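Long-range contacts in pyruvate kinase (Toxoplasma gondii, PDB 3GG8), which catalyses the last step of glycolysis, transferring the phosphoryl group of phosphoenolpyruvate to ADP to give pyruvate and ATP: residues Met44-Val55 / Thr80-Arg91; Val230-Arg240 / Asn264-Asp273. All blocks are in the same frame, centred on the assembly; numbering follows the deposited sequence. Where two conformers were deposited one is given.

Both contacts lie in the (beta/alpha)8 barrel of the pyruvate kinase subunit and join helices of its outer layer, on opposite sides of the chain's centre. Contact 1 pairs the helices that follow the first and second barrel strands, 39-43 and 62-68; contact 2 does the same after the fourth and fifth, 224-227 and 251-256. Their centres are 32 Å apart and their nearest atoms about 17 Å. Contact 1 is closed by apolar packing without a hydrogen bond between its segments, contact 2 by a salt-bridge network. In this family the active site lies at the C-terminal ends of the barrel strands; the helices surround the barrel, while Met44-Asn50 and Val230-Ser232 lead out from that end.

Contact 1. Residues Met44-Val55 / Thr80-Arg91; sequences MGPACWNVDTLV and TVQNIQEAMKQR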
loop_
_atom_site.group_PDB
_atom_site.type_symbol
_atom_site.label_atom_id
_atom_site.label_comp_id
_atom_site.label_asym_id
_atom_site.label_seq_id
_atom_site.Cartn_x
_atom_site.Cartn_y
_atom_site.Cartn_z
ATOM N N MET C 44 22.152 30.239 -27.639
ATOM C CA MET C 44 23.221 31.151 -27.996
ATOM C C MET C 44 22.684 32.254 -28.888
ATOM O O MET C 44 21.746 32.030 -29.644
ATOM C CB MET C 44 24.286 30.371 -28.777
ATOM C CG MET C 44 24.849 29.203 -27.988
ATOM S SD MET C 44 25.759 29.755 -26.515
ATOM C CE MET C 44 24.494 29.914 -25.233
ATOM N N GLY C 45 23.301 33.428 -28.813
ATOM C CA GLY C 45 22.860 34.577 -29.601
ATOM C C GLY C 45 23.691 35.798 -29.278
ATOM O O GLY C 45 24.606 35.711 -28.460
ATOM N N PRO C 46 23.377 36.952 -29.903
ATOM C CA PRO C 46 24.180 38.177 -29.715
ATOM C C PRO C 46 24.304 38.650 -28.262
ATOM O O PRO C 46 25.349 39.205 -27.876
ATOM C CB PRO C 46 23.427 39.236 -30.544
ATOM C CG PRO C 46 22.656 38.469 -31.559
ATOM C CD PRO C 46 22.270 37.158 -30.860
ATOM N N ALA C 47 23.246 38.453 -27.476
ATOM C CA ALA C 47 23.223 38.869 -26.086
ATOM C C ALA C 47 24.202 38.068 -25.218
ATOM O O ALA C 47 24.593 38.523 -24.140
ATOM C CB ALA C 47 21.822 38.760 -25.538
ATOM N N CYS C 48 24.603 36.884 -25.689
ATOM C CA CYS C 48 25.608 36.090 -24.979
ATOM C C CYS C 48 26.704 35.674 -25.929
ATOM O O CYS C 48 27.277 34.584 -25.832
ATOM C CB CYS C 48 25.004 34.893 -24.240
ATOM S SG CYS C 48 24.057 33.720 -25.199
ATOM N N TRP C 49 26.985 36.578 -26.847
ATOM C CA TRP C 49 28.006 36.387 -27.838
ATOM C C TRP C 49 29.394 36.203 -27.208
ATOM O O TRP C 49 30.152 35.318 -27.618
ATOM C CB TRP C 49 28.011 37.581 -28.800
ATOM C CG TRP C 49 29.271 37.707 -29.540
ATOM C CD1 TRP C 49 29.685 36.947 -30.613
ATOM C CD2 TRP C 49 30.317 38.648 -29.282
ATOM N NE1 TRP C 49 30.930 37.366 -31.029
ATOM C CE2 TRP C 49 31.339 38.403 -30.225
ATOM C CE3 TRP C 49 30.492 39.674 -28.342
ATOM C CZ2 TRP C 49 32.519 39.146 -30.251
ATOM C CZ3 TRP C 49 31.669 40.413 -28.368
ATOM C CH2 TRP C 49 32.668 40.141 -29.316
ATOM N N ASN C 50 29.738 37.025 -26.224
ATOM C CA ASN C 50 31.118 36.990 -25.767
ATOM C C ASN C 50 31.455 36.026 -24.632
ATOM O O ASN C 50 30.608 35.683 -23.806
ATOM C CB ASN C 50 31.726 38.389 -25.591
ATOM C CG ASN C 50 31.177 39.130 -24.411
ATOM O OD1 ASN C 50 29.992 39.048 -24.110
ATOM N ND2 ASN C 50 32.042 39.889 -23.740
ATOM N N VAL C 51 32.708 35.580 -24.651
ATOM C CA VAL C 51 33.235 34.582 -23.734
ATOM C C VAL C 51 32.961 34.931 -22.272
ATOM O O VAL C 51 32.645 34.050 -21.474
ATOM C CB VAL C 51 34.752 34.380 -23.953
ATOM C CG1 VAL C 51 35.332 33.428 -22.915
ATOM C CG2 VAL C 51 35.023 33.881 -25.370
ATOM N N ASP C 52 33.094 36.210 -21.933
ATOM C CA ASP C 52 32.890 36.670 -20.570
ATOM C C ASP C 52 31.474 36.357 -20.050
ATOM O O ASP C 52 31.314 35.907 -18.914
ATOM C CB ASP C 52 33.195 38.162 -20.455
ATOM C CG ASP C 52 32.986 38.683 -19.048
ATOM O OD1 ASP C 52 31.977 39.392 -18.813
ATOM O OD2 ASP C 52 33.808 38.351 -18.162
ATOM N N THR C 53 30.452 36.585 -20.875
ATOM C CA THR C 53 29.091 36.322 -20.427
ATOM C C THR C 53 28.752 34.825 -20.491
ATOM O O THR C 53 27.936 34.340 -19.713
ATOM C CB THR C 53 27.998 37.246 -21.088
ATOM O OG1 THR C 53 27.275 36.538 -22.087
ATOM C CG2 THR C 53 28.592 38.503 -21.686
ATOM N N LEU C 54 29.379 34.091 -21.408
ATOM C CA LEU C 54 29.213 32.641 -21.427
ATOM C C LEU C 54 29.751 32.022 -20.127
ATOM O O LEU C 54 29.109 31.150 -19.532
ATOM C CB LEU C 54 29.891 32.018 -22.641
ATOM C CG LEU C 54 29.263 32.271 -24.014
ATOM C CD1 LEU C 54 30.162 31.694 -25.098
ATOM C CD2 LEU C 54 27.813 31.732 -24.103
ATOM N N VAL C 55 30.924 32.478 -19.699
ATOM C CA VAL C 55 31.501 32.048 -18.431
ATOM C C VAL C 55 30.562 32.367 -17.256
ATOM O O VAL C 55 30.273 31.486 -16.438
ATOM C CB VAL C 55 32.898 32.653 -18.210
ATOM C CG1 VAL C 55 33.335 32.483 -16.762
ATOM C CG2 VAL C 55 33.893 32.006 -19.147
ATOM N N THR C 80 30.424 31.001 -32.627
ATOM C CA THR C 80 29.718 30.686 -31.379
ATOM C C THR C 80 30.308 29.459 -30.695
ATOM O O THR C 80 30.599 29.490 -29.496
ATOM C CB THR C 80 28.211 30.457 -31.618
ATOM O OG1 THR C 80 27.634 31.648 -32.151
ATOM C CG2 THR C 80 27.492 30.125 -30.306
ATOM N N VAL C 81 30.507 28.393 -31.463
ATOM C CA VAL C 81 31.144 27.194 -30.947
ATOM C C VAL C 81 32.566 27.462 -30.400
ATOM O O VAL C 81 32.915 26.974 -29.314
ATOM C CB VAL C 81 31.124 26.062 -31.993
ATOM C CG1 VAL C 81 31.980 24.902 -31.545
ATOM C CG2 VAL C 81 29.669 25.615 -32.258
ATOM N N GLN C 82 33.353 28.253 -31.131
ATOM C CA GLN C 82 34.714 28.638 -30.733
ATOM C C GLN C 82 34.705 29.361 -29.380
ATOM O O GLN C 82 35.597 29.176 -28.546
ATOM C CB GLN C 82 35.353 29.512 -31.827
ATOM C CG GLN C 82 35.857 28.715 -33.045
ATOM C CD GLN C 82 35.985 29.527 -34.353
ATOM O OE1 GLN C 82 36.260 30.732 -34.353
ATOM N NE2 GLN C 82 35.801 28.841 -35.475
ATOM N N ASN C 83 33.683 30.193 -29.185
ATOM C CA ASN C 83 33.484 30.939 -27.951
ATOM C C ASN C 83 33.052 30.046 -26.772
ATOM O O ASN C 83 33.447 30.295 -25.638
ATOM C CB ASN C 83 32.448 32.052 -28.154
ATOM C CG ASN C 83 32.938 33.176 -29.058
ATOM O OD1 ASN C 83 34.131 33.478 -29.139
ATOM N ND2 ASN C 83 31.994 33.811 -29.747
ATOM N N ILE C 84 32.213 29.044 -27.039
ATOM C CA ILE C 84 31.856 28.040 -26.040
ATOM C C ILE C 84 33.145 27.359 -25.586
ATOM O O ILE C 84 33.390 27.206 -24.393
ATOM C CB ILE C 84 30.898 26.933 -26.613
ATOM C CG1 ILE C 84 29.656 27.517 -27.297
ATOM C CG2 ILE C 84 30.535 25.865 -25.548
ATOM C CD1 ILE C 84 28.695 28.163 -26.430
ATOM N N GLN C 85 33.965 26.953 -26.550
ATOM C CA GLN C 85 35.199 26.224 -26.254
ATOM C C GLN C 85 36.172 27.061 -25.418
ATOM O O GLN C 85 36.891 26.525 -24.578
ATOM C CB GLN C 85 35.860 25.734 -27.550
ATOM C CG GLN C 85 35.070 24.629 -28.254
ATOM C CD GLN C 85 35.588 24.302 -29.651
ATOM O OE1 GLN C 85 36.346 25.077 -30.266
ATOM N NE2 GLN C 85 35.171 23.147 -30.171
ATOM N N GLU C 86 36.170 28.373 -25.640
ATOM C CA GLU C 86 36.997 29.288 -24.861
ATOM C C GLU C 86 36.468 29.470 -23.445
ATOM O O GLU C 86 37.241 29.452 -22.491
ATOM C CB GLU C 86 37.148 30.645 -25.557
ATOM C CG GLU C 86 38.113 30.638 -26.741
ATOM C CD GLU C 86 39.489 30.089 -26.382
ATOM O OE1 GLU C 86 40.023 29.266 -27.159
ATOM O OE2 GLU C 86 40.036 30.469 -25.320
ATOM N N ALA C 87 35.155 29.647 -23.312
ATOM C CA ALA C 87 34.512 29.708 -21.995
ATOM C C ALA C 87 34.856 28.472 -21.146
ATOM O O ALA C 87 35.180 28.586 -19.966
ATOM C CB ALA C 87 33.002 29.854 -22.146
ATOM N N MET C 88 34.795 27.300 -21.767
ATOM C CA MET C 88 35.105 26.042 -21.100
ATOM C C MET C 88 36.573 25.924 -20.718
ATOM O O MET C 88 36.919 25.129 -19.848
ATOM C CB MET C 88 34.695 24.852 -21.974
ATOM C CG MET C 88 33.171 24.634 -22.068
ATOM S SD MET C 88 32.723 23.247 -23.154
ATOM C CE MET C 88 33.611 21.900 -22.381
ATOM N N LYS C 89 37.440 26.706 -21.360
ATOM C CA LYS C 89 38.854 26.718 -20.986
ATOM C C LYS C 89 39.045 27.443 -19.659
ATOM O O LYS C 89 39.942 27.114 -18.884
ATOM C CB LYS C 89 39.713 27.327 -22.090
ATOM C CG LYS C 89 40.052 26.318 -23.163
ATOM C CD LYS C 89 40.551 26.965 -24.429
ATOM C CE LYS C 89 41.096 25.904 -25.371
ATOM N NZ LYS C 89 40.796 26.207 -26.795
ATOM N N GLN C 90 38.160 28.402 -19.398
ATOM C CA GLN C 90 38.154 29.166 -18.152
ATOM C C GLN C 90 37.464 28.399 -17.029
ATOM O O GLN C 90 37.669 28.692 -15.856
ATOM C CB GLN C 90 37.457 30.512 -18.370
ATOM C CG GLN C 90 38.111 31.375 -19.433
ATOM C CD GLN C 90 37.788 32.844 -19.274
ATOM O OE1 GLN C 90 37.464 33.308 -18.180
ATOM N NE2 GLN C 90 37.885 33.590 -20.368
ATOM N N ARG C 91 36.632 27.429 -17.410
ATOM C CA ARG C 91 35.942 26.539 -16.483
ATOM C C ARG C 91 36.197 25.092 -16.900
ATOM O O ARG C 91 35.382 24.492 -17.609
ATOM C CB ARG C 91 34.438 26.836 -16.462
ATOM C CG ARG C 91 34.073 28.248 -16.013
ATOM C CD ARG C 91 34.182 28.422 -14.500
ATOM N NE ARG C 91 33.940 29.804 -14.084
ATOM C CZ ARG C 91 34.870 30.760 -14.026
ATOM N NH1 ARG C 91 36.135 30.516 -14.366
ATOM N NH2 ARG C 91 34.531 31.981 -13.633
#
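Helix 51-55 and helix 80-90 cross at -58° with their axes 8.7 Å apart at closest approach, and the backbones come nearest at Val55 and Ala87, whose CA atoms are 5.2 Å apart. They are neighbouring outer helices of the (beta/alpha)8 barrel, following its first two strands, and Val51 is a knob in the hole formed by Asn83, Glu86, Ala87 and Gln90. Its two methyls divide the work, CG1 lying 3.6 Å from Gln90 NE2 while CG2 rests on Glu86 CB and Asn83 OD1. One turn on, Leu54 CB meets Ala87 CB at 3.8 Å, and its CD1 reaches over the Asn83 carbonyl to Ile84. Toward the barrel wall, the Met44 chain folds back (chi2 -65°), putting SD against Ile84 CD1, and its CB lies 3.6 Å from Thr80 CG2; Met44 and Thr80 both also touch Leu67 of strand 62-68. On the solvent side Asn83 ND2 lies 3.2 Å from Trp49 O, at too poor an angle for a hydrogen bond, with the amide plane perpendicular to the indole. Arg91, in a salt bridge with Asp59, presents a guanidinium face to Val55: CG1, anti to the backbone N (chi1 166°), lies 3.3 Å above that plane, off-centre toward the rim.

Contact 2. Residues Val230-Arg240 / Asn264-Asp273; sequences VQSADDVRYIR and NFDEILAEAD
Two outer helices of the (beta/alpha)8 barrel, 233-240 and 265-271, follow strands 224-227 and 251-256 and run nearly parallel, 17° apart, against strands 251-256 and 275-278. The backbones come nearest at Ala233 and Ile268, whose CA atoms are 4.4 Å apart; Ala233 CB lies against Glu267 CG and O, and Ile268 packs on Val230 and Val236. The knob is Glu271, set among Ala233, Val236, Arg237 and Arg240. A turn about the CG-CD bond (chi3 -87°) lays the Arg237 guanidinium among three acidic residues: NH1 bonds Glu271 OE2 and NH2 Glu267 OE2, each at 2.8 Å, and NE and NH2 share Asp234 OD2. Arg240, in one of its two conformers, comes end-on, NH1 (2.8 Å) and NH2 (2.7 Å) both gripping the Glu271 carbonyl O, with Glu271 OE1 a longer ion-pair partner of NH2; NH1 also reaches Asp273 OD2 weakly, which accepts from Ile252 N. Asn264 ND2 donates to Gln231 O, 2.9 Å away and in the carbonyl plane, while the Gln231 side chain bonds Asn258 and Val200. The bonds at its edge fix the rotation of the Arg237 guanidinium, which probably offsets the repulsion between Asp234 OD2 and Glu267 OE2, 5.4 Å apart.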
loop_
_atom_site.group_PDB
_atom_site.type_symbol
_atom_site.label_atom_id
_atom_site.label_comp_id
_atom_site.label_asym_id
_atom_site.label_seq_id
_atom_site.Cartn_x
_atom_site.Cartn_y
_atom_site.Cartn_z
ATOM N N VAL C 230 8.717 17.578 -35.606
ATOM C CA VAL C 230 8.694 16.153 -35.939
ATOM C C VAL C 230 7.253 15.647 -35.963
ATOM O O VAL C 230 6.501 15.834 -34.998
ATOM C CB VAL C 230 9.570 15.300 -34.996
ATOM C CG1 VAL C 230 9.253 13.817 -35.165
ATOM C CG2 VAL C 230 11.048 15.563 -35.265
ATOM N N GLN C 231 6.872 15.022 -37.075
ATOM C CA GLN C 231 5.491 14.619 -37.285
ATOM C C GLN C 231 5.257 13.108 -37.200
ATOM O O GLN C 231 4.112 12.672 -37.037
ATOM C CB GLN C 231 4.972 15.172 -38.610
ATOM C CG GLN C 231 4.768 16.667 -38.599
ATOM C CD GLN C 231 3.995 17.150 -39.807
ATOM O OE1 GLN C 231 2.898 17.705 -39.671
ATOM N NE2 GLN C 231 4.560 16.946 -41.001
ATOM N N SER C 232 6.331 12.321 -37.313
ATOM C CA SER C 232 6.245 10.852 -37.249
ATOM C C SER C 232 7.594 10.223 -36.890
ATOM O O SER C 232 8.643 10.841 -37.071
ATOM C CB SER C 232 5.783 10.291 -38.590
ATOM O OG SER C 232 6.871 10.169 -39.484
ATOM N N ALA C 233 7.577 8.980 -36.414
ATOM C CA ALA C 233 8.819 8.314 -36.024
ATOM C C ALA C 233 9.754 8.006 -37.207
ATOM O O ALA C 233 10.948 7.826 -37.008
ATOM C CB ALA C 233 8.522 7.059 -35.217
ATOM N N ASP C 234 9.214 7.949 -38.428
ATOM C CA ASP C 234 10.052 7.879 -39.638
ATOM C C ASP C 234 10.987 9.082 -39.773
ATOM O O ASP C 234 12.049 8.983 -40.400
ATOM C CB ASP C 234 9.204 7.799 -40.902
ATOM C CG ASP C 234 8.551 6.454 -41.079
ATOM O OD1 ASP C 234 7.398 6.441 -41.551
ATOM O OD2 ASP C 234 9.176 5.416 -40.744
ATOM N N ASP C 235 10.589 10.218 -39.205
ATOM C CA ASP C 235 11.451 11.393 -39.189
ATOM C C ASP C 235 12.686 11.109 -38.334
ATOM O O ASP C 235 13.803 11.453 -38.724
ATOM C CB ASP C 235 10.705 12.621 -38.653
ATOM C CG ASP C 235 9.560 13.074 -39.559
ATOM O OD1 ASP C 235 9.664 12.936 -40.786
ATOM O OD2 ASP C 235 8.557 13.610 -39.039
ATOM N N VAL C 236 12.477 10.462 -37.184
ATOM C CA VAL C 236 13.564 10.126 -36.256
ATOM C C VAL C 236 14.500 9.055 -36.832
ATOM O O VAL C 236 15.716 9.191 -36.739
ATOM C CB VAL C 236 13.045 9.650 -34.886
ATOM C CG1 VAL C 236 14.209 9.474 -33.926
ATOM C CG2 VAL C 236 11.964 10.627 -34.299
ATOM N N ARG C 237 13.916 7.991 -37.394
ATOM C CA ARG C 237 14.676 6.929 -38.073
ATOM C C ARG C 237 15.522 7.500 -39.211
ATOM O O ARG C 237 16.644 7.038 -39.474
ATOM C CB ARG C 237 13.739 5.819 -38.600
ATOM C CG ARG C 237 13.094 4.983 -37.493
ATOM C CD ARG C 237 12.335 3.763 -37.999
ATOM N NE ARG C 237 10.947 4.070 -38.339
ATOM C CZ ARG C 237 9.930 4.118 -37.472
ATOM N NH1 ARG C 237 10.111 3.882 -36.181
ATOM N NH2 ARG C 237 8.717 4.411 -37.901
ATOM N N TYR C 238 14.971 8.506 -39.880
ATOM C CA TYR C 238 15.644 9.166 -40.987
ATOM C C TYR C 238 16.899 9.901 -40.533
ATOM O O TYR C 238 17.959 9.743 -41.144
ATOM C CB TYR C 238 14.684 10.106 -41.737
ATOM C CG TYR C 238 15.375 10.841 -42.851
ATOM C CD1 TYR C 238 15.916 10.150 -43.935
ATOM C CD2 TYR C 238 15.524 12.219 -42.807
ATOM C CE1 TYR C 238 16.583 10.825 -44.956
ATOM C CE2 TYR C 238 16.181 12.901 -43.813
ATOM C CZ TYR C 238 16.712 12.208 -44.879
ATOM O OH TYR C 238 17.368 12.895 -45.876
ATOM N N ILE C 239 16.784 10.684 -39.450
ATOM C CA ILE C 239 17.952 11.352 -38.878
ATOM C C ILE C 239 19.027 10.355 -38.392
ATOM O O ILE C 239 20.222 10.570 -38.631
ATOM C CB ILE C 239 17.589 12.325 -37.751
ATOM C CG1 ILE C 239 16.595 13.373 -38.255
ATOM C CG2 ILE C 239 18.865 12.998 -37.216
ATOM C CD1 ILE C 239 15.680 13.913 -37.205
ATOM N N ARG C 240 18.599 9.276 -37.727
ATOM C CA ARG C 240 19.532 8.268 -37.237
ATOM C C ARG C 240 20.346 7.615 -38.359
ATOM O O ARG C 240 21.550 7.392 -38.205
ATOM C CB ARG C 240 18.812 7.206 -36.411
ATOM C CG ARG C 240 19.749 6.199 -35.779
ATOM C CD ARG C 240 19.094 5.478 -34.630
ATOM N NE ARG C 240 18.919 6.335 -33.458
ATOM C CZ ARG C 240 17.741 6.683 -32.956
ATOM N NH1 ARG C 240 17.687 7.453 -31.876
ATOM N NH2 ARG C 240 16.618 6.247 -33.529
ATOM N N ASN C 264 1.418 10.822 -32.962
ATOM C CA ASN C 264 2.441 9.804 -33.088
ATOM C C ASN C 264 3.450 9.793 -31.940
ATOM O O ASN C 264 4.499 9.151 -32.067
ATOM C CB ASN C 264 3.141 9.896 -34.453
ATOM C CG ASN C 264 2.176 9.722 -35.615
ATOM O OD1 ASN C 264 1.527 8.690 -35.748
ATOM N ND2 ASN C 264 2.074 10.734 -36.451
ATOM N N PHE C 265 3.124 10.457 -30.819
ATOM C CA PHE C 265 4.102 10.653 -29.736
ATOM C C PHE C 265 4.814 9.401 -29.230
ATOM O O PHE C 265 6.020 9.437 -29.014
ATOM C CB PHE C 265 3.532 11.425 -28.534
ATOM C CG PHE C 265 4.566 11.694 -27.457
ATOM C CD1 PHE C 265 5.525 12.694 -27.625
ATOM C CD2 PHE C 265 4.610 10.914 -26.292
ATOM C CE1 PHE C 265 6.506 12.923 -26.634
ATOM C CE2 PHE C 265 5.586 11.146 -25.286
ATOM C CZ PHE C 265 6.533 12.143 -25.464
ATOM N N ASP C 266 4.075 8.311 -29.011
ATOM C CA ASP C 266 4.657 7.112 -28.405
ATOM C C ASP C 266 5.727 6.470 -29.292
ATOM O O ASP C 266 6.788 6.082 -28.806
ATOM C CB ASP C 266 3.565 6.110 -28.027
ATOM C CG ASP C 266 2.706 6.597 -26.854
ATOM O OD1 ASP C 266 3.247 7.128 -25.872
ATOM O OD2 ASP C 266 1.477 6.441 -26.905
ATOM N N GLU C 267 5.450 6.383 -30.590
ATOM C CA GLU C 267 6.410 5.850 -31.549
ATOM C C GLU C 267 7.595 6.820 -31.732
ATOM O O GLU C 267 8.748 6.384 -31.862
ATOM C CB GLU C 267 5.710 5.533 -32.875
ATOM C CG GLU C 267 6.498 4.624 -33.858
ATOM C CD GLU C 267 5.916 4.630 -35.294
ATOM O OE1 GLU C 267 4.834 5.238 -35.508
ATOM O OE2 GLU C 267 6.547 4.046 -36.207
ATOM N N ILE C 268 7.321 8.125 -31.721
ATOM C CA ILE C 268 8.388 9.138 -31.731
ATOM C C ILE C 268 9.303 8.982 -30.498
ATOM O O ILE C 268 10.517 8.879 -30.627
ATOM C CB ILE C 268 7.816 10.571 -31.812
ATOM C CG1 ILE C 268 7.156 10.817 -33.171
ATOM C CG2 ILE C 268 8.896 11.622 -31.525
ATOM C CD1 ILE C 268 6.208 12.029 -33.180
ATOM N N LEU C 269 8.711 8.933 -29.311
ATOM C CA LEU C 269 9.479 8.761 -28.090
ATOM C C LEU C 269 10.332 7.490 -28.114
ATOM O O LEU C 269 11.487 7.519 -27.691
ATOM C CB LEU C 269 8.558 8.747 -26.876
ATOM C CG LEU C 269 9.158 8.502 -25.491
ATOM C CD1 LEU C 269 10.327 9.417 -25.160
ATOM C CD2 LEU C 269 8.040 8.633 -24.432
ATOM N N ALA C 270 9.757 6.382 -28.588
ATOM C CA ALA C 270 10.470 5.104 -28.637
ATOM C C ALA C 270 11.697 5.182 -29.525
ATOM O O ALA C 270 12.709 4.562 -29.221
ATOM C CB ALA C 270 9.545 3.963 -29.104
ATOM N N GLU C 271 11.614 5.936 -30.620
ATOM C CA GLU C 271 12.753 6.052 -31.539
ATOM C C GLU C 271 13.798 7.069 -31.097
ATOM O O GLU C 271 14.937 7.049 -31.568
ATOM C CB GLU C 271 12.277 6.406 -32.953
ATOM C CG GLU C 271 11.669 5.251 -33.731
ATOM C CD GLU C 271 12.640 4.110 -33.984
ATOM O OE1 GLU C 271 13.836 4.256 -33.665
ATOM O OE2 GLU C 271 12.202 3.052 -34.503
ATOM N N ALA C 272 13.406 7.959 -30.199
ATOM C CA ALA C 272 14.207 9.122 -29.847
ATOM C C ALA C 272 15.061 8.887 -28.616
ATOM O O ALA C 272 14.853 7.917 -27.873
ATOM C CB ALA C 272 13.302 10.299 -29.603
ATOM N N ASP C 273 16.008 9.799 -28.397
ATOM C CA ASP C 273 16.838 9.783 -27.210
ATOM C C ASP C 273 16.261 10.706 -26.116
ATOM O O ASP C 273 16.723 10.713 -24.977
ATOM C CB ASP C 273 18.278 10.129 -27.590
ATOM C CG ASP C 273 18.855 9.142 -28.601
ATOM O OD1 ASP C 273 18.891 7.926 -28.290
ATOM O OD2 ASP C 273 19.251 9.563 -29.717
#